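Local coordinates for uncharacterized protein (Pseudomonas aeruginosa, PDB 5BR9) that probably takes part in making the threonylcarbamoyladenosine modification of tRNA, as a TsaB-type member of the KAE1/TsaD family, at residues His35-Pro40 against Ala44-Pro49. Residues are numbered along the deposited sequence; the frame is centred on the assembly and turned at random.
Sequences HYEVIP and AQRLLP
Ile39 and Arg46 have the nearest CA atoms of segments 35-40 and 44-49, 8.4 Å apart, so side chains rather than main chains join the two segments. The contact is a strand-to-helix turn in the actin-like ATPase (ASKHA) fold that TsaB shares with TsaD: edge strand 31-38 leaves its mixed five-stranded sheet, and after a short connection helix 43-58 folds back against the same sheet. Glu37 and Ile39 remain tied to the neighbouring strand by backbone bonds to Cys22 and Glu20, and Leu47, whose bond to CB points away from 35-40, packs on Cys22 and Thr17. The helix is kinked at Leu48 and Pro49: Pro49 has no N-H to give to the preceding turn, and Leu48 N also lacks its bond.

Two residues of 35-40 meet the single side chain of Arg46. Ile39 supplies the apolar half: its CD1 methyl lies 3.7 Å from Arg46 CB, with the two side chains crossing at about a right angle. Isoleucine suits this site because its CG1-CD1 arm spans the gap to the arginine's methylene base while the same apolar side chain touches Cys22 of strand 21-28; chi1 of 39° sets CG1 between the backbone N and carbonyl carbon. Arginine suits the facing position because its methylene base accepts the methyl while its NE, the guanidinium nitrogen next to the chain, faces Glu37. Bends at chi2 and chi3 turn the chain toward the glutamate, whose own chain is extended beyond CG. The carboxylate and guanidinium planes are 22° apart, but the oxygen meets the guanidinium obliquely. The resulting salt bridge is long and lies at the protein surface, with Glu37 OE1 standing 3.6 Å from Arg46 NE.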
ATOM      1  N   HIS A  35     -12.276  13.686  10.835  1.00 34.08           N
ATOM      2  CA  HIS A  35     -13.322  13.514   9.838  0.53 35.22           C
ATOM      3  C   HIS A  35     -13.435  12.040   9.460  1.00 36.18           C
ATOM      4  O   HIS A  35     -12.448  11.302   9.429  1.00 31.96           O
ATOM      5  CB  HIS A  35     -13.063  14.397   8.614  0.53 36.07           C
ATOM      6  CG  HIS A  35     -13.320  15.857   8.867  0.53 41.40           C
ATOM      7  ND1 HIS A  35     -14.590  16.381   8.985  0.53 42.83           N
ATOM      8  CD2 HIS A  35     -12.468  16.893   9.049  0.53 40.75           C
ATOM      9  CE1 HIS A  35     -14.509  17.678   9.219  0.53 40.33           C
ATOM     10  NE2 HIS A  35     -13.232  18.012   9.268  0.53 36.63           N
ATOM     11  N   TYR A  36     -14.667  11.623   9.202  1.00 32.95           N
ATOM     12  CA  TYR A  36     -15.014  10.217   9.091  1.00 37.52           C
ATOM     13  C   TYR A  36     -16.022  10.022   7.947  1.00 37.54           C
ATOM     14  O   TYR A  36     -17.029  10.718   7.882  1.00 33.79           O
ATOM     15  CB  TYR A  36     -15.574   9.761  10.452  1.00 37.70           C
ATOM     16  CG  TYR A  36     -16.049   8.329  10.625  1.00 40.17           C
ATOM     17  CD1 TYR A  36     -15.259   7.390  11.292  1.00 39.16           C
ATOM     18  CD2 TYR A  36     -17.317   7.937  10.204  1.00 37.10           C
ATOM     19  CE1 TYR A  36     -15.703   6.081  11.496  1.00 44.05           C
ATOM     20  CE2 TYR A  36     -17.768   6.625  10.398  1.00 43.15           C
ATOM     21  CZ  TYR A  36     -16.961   5.703  11.045  1.00 44.28           C
ATOM     22  OH  TYR A  36     -17.414   4.412  11.246  1.00 45.32           O
ATOM     23  N   GLU A  37     -15.737   9.096   7.033  1.00 43.10           N
ATOM     24  CA  GLU A  37     -16.661   8.802   5.933  1.00 48.79           C
ATOM     25  C   GLU A  37     -16.778   7.299   5.687  1.00 46.95           C
ATOM     26  O   GLU A  37     -15.779   6.587   5.741  1.00 40.31           O
ATOM     27  CB  GLU A  37     -16.206   9.483   4.641  1.00 51.80           C
ATOM     28  CG  GLU A  37     -16.345  10.990   4.624  1.00 62.30           C
ATOM     29  CD  GLU A  37     -15.837  11.606   3.326  1.00 70.34           C
ATOM     30  OE1 GLU A  37     -15.749  10.893   2.299  1.00 67.02           O
ATOM     31  OE2 GLU A  37     -15.512  12.810   3.344  1.00 78.56           O
ATOM     32  N   VAL A  38     -17.986   6.814   5.402  1.00 48.67           N
ATOM     33  CA  VAL A  38     -18.117   5.439   4.935  1.00 48.42           C
ATOM     34  C   VAL A  38     -18.065   5.461   3.410  1.00 51.80           C
ATOM     35  O   VAL A  38     -18.915   6.058   2.757  1.00 49.86           O
ATOM     36  CB  VAL A  38     -19.400   4.738   5.474  1.00 52.38           C
ATOM     37  CG1 VAL A  38     -19.331   4.599   6.992  1.00 59.48           C
ATOM     38  CG2 VAL A  38     -20.648   5.475   5.078  1.00 50.44           C
ATOM     39  N   ILE A  39     -17.030   4.835   2.852  1.00 54.87           N
ATOM     40  CA  ILE A  39     -16.817   4.819   1.408  1.00 59.11           C
ATOM     41  C   ILE A  39     -16.106   3.537   0.997  1.00 63.09           C
ATOM     42  O   ILE A  39     -14.872   3.490   0.937  1.00 58.46           O
ATOM     43  CB  ILE A  39     -16.020   6.062   0.930  1.00 62.51           C
ATOM     44  CG1 ILE A  39     -14.906   6.426   1.921  1.00 56.84           C
ATOM     45  CG2 ILE A  39     -16.946   7.247   0.674  1.00 63.88           C
ATOM     46  CD1 ILE A  39     -13.515   6.358   1.319  1.00 55.08           C
ATOM     47  N   PRO A  40     -16.890   2.489   0.708  1.00 67.93           N
ATOM     48  CA  PRO A  40     -16.373   1.182   0.293  1.00 71.62           C
ATOM     49  C   PRO A  40     -15.576   1.244  -1.007  1.00 79.15           C
ATOM     50  O   PRO A  40     -16.064   1.818  -1.982  1.00 77.76           O
ATOM     51  CB  PRO A  40     -17.644   0.342   0.097  1.00 72.38           C
ATOM     52  CG  PRO A  40     -18.712   1.052   0.871  1.00 70.04           C
ATOM     53  CD  PRO A  40     -18.361   2.506   0.786  1.00 69.26           C
ATOM     54  N   ALA A  44      -8.247   4.331  -1.546  1.00 58.28           N
ATOM     55  CA  ALA A  44      -7.020   4.745  -2.235  1.00 63.73           C
ATOM     56  C   ALA A  44      -7.173   6.079  -2.968  1.00 64.18           C
ATOM     57  O   ALA A  44      -6.182   6.742  -3.289  1.00 63.49           O
ATOM     58  CB  ALA A  44      -6.576   3.664  -3.221  1.00 60.21           C
ATOM     59  N   GLN A  45      -8.414   6.461  -3.242  1.00 56.70           N
ATOM     60  CA  GLN A  45      -8.663   7.698  -3.949  1.00 55.92           C
ATOM     61  C   GLN A  45      -9.116   8.790  -3.005  1.00 52.89           C
ATOM     62  O   GLN A  45      -9.055   9.966  -3.347  1.00 52.41           O
ATOM     63  CB  GLN A  45      -9.706   7.489  -5.042  1.00 57.96           C
ATOM     64  CG  GLN A  45      -9.330   6.443  -6.051  1.00 59.50           C
ATOM     65  CD  GLN A  45     -10.422   5.421  -6.200  1.00 78.73           C
ATOM     66  OE1 GLN A  45     -10.432   4.400  -5.504  1.00 86.92           O
ATOM     67  NE2 GLN A  45     -11.371   5.696  -7.089  1.00 82.64           N
ATOM     68  N   ARG A  46      -9.572   8.412  -1.816  1.00 50.64           N
ATOM     69  CA  ARG A  46     -10.177   9.402  -0.943  1.00 45.24           C
ATOM     70  C   ARG A  46      -9.353   9.715   0.299  1.00 43.34           C
ATOM     71  O   ARG A  46      -9.611  10.715   0.955  1.00 48.19           O
ATOM     72  CB  ARG A  46     -11.586   8.959  -0.552  1.00 45.31           C
ATOM     73  CG  ARG A  46     -12.625   9.317  -1.615  1.00 59.16           C
ATOM     74  CD  ARG A  46     -13.689  10.293  -1.089  1.00 70.23           C
ATOM     75  NE  ARG A  46     -13.165  11.284  -0.140  1.00 72.42           N
ATOM     76  CZ  ARG A  46     -12.710  12.497  -0.467  1.00 75.12           C
ATOM     77  NH1 ARG A  46     -12.698  12.896  -1.739  1.00 81.69           N
ATOM     78  NH2 ARG A  46     -12.265  13.322   0.481  1.00 60.32           N
ATOM     79  N   LEU A  47      -8.356   8.889   0.608  1.00 39.51           N
ATOM     80  CA  LEU A  47      -7.572   9.079   1.822  1.00 35.98           C
ATOM     81  C   LEU A  47      -6.764  10.381   1.820  1.00 39.17           C
ATOM     82  O   LEU A  47      -6.868  11.184   2.749  1.00 39.21           O
ATOM     83  CB  LEU A  47      -6.624   7.899   2.045  1.00 32.51           C
ATOM     84  CG  LEU A  47      -5.755   8.033   3.297  1.00 29.27           C
ATOM     85  CD1 LEU A  47      -6.652   8.153   4.506  1.00 29.17           C
ATOM     86  CD2 LEU A  47      -4.838   6.821   3.449  1.00 30.57           C
ATOM     87  N   LEU A  48      -5.945  10.584   0.794  1.00 33.70           N
ATOM     88  CA  LEU A  48      -5.105  11.779   0.745  1.00 32.39           C
ATOM     89  C   LEU A  48      -5.903  13.084   0.610  1.00 31.77           C
ATOM     90  O   LEU A  48      -5.510  14.094   1.175  1.00 37.44           O
ATOM     91  CB  LEU A  48      -4.079  11.663  -0.376  1.00 31.76           C
ATOM     92  CG  LEU A  48      -3.020  10.601  -0.047  1.00 42.79           C
ATOM     93  CD1 LEU A  48      -1.976  10.519  -1.165  1.00 48.52           C
ATOM     94  CD2 LEU A  48      -2.366  10.828   1.323  1.00 26.56           C
ATOM     95  N   PRO A  49      -6.998  13.092  -0.163  1.00 33.20           N
ATOM     96  CA  PRO A  49      -7.760  14.347  -0.092  1.00 35.46           C
ATOM     97  C   PRO A  49      -8.374  14.607   1.295  1.00 33.91           C
ATOM     98  O   PRO A  49      -8.502  15.770   1.697  1.00 33.66           O
ATOM     99  CB  PRO A  49      -8.854  14.163  -1.158  1.00 36.37           C
ATOM    100  CG  PRO A  49      -8.282  13.159  -2.120  1.00 41.27           C
ATOM    101  CD  PRO A  49      -7.428  12.238  -1.287  1.00 39.00           C
TER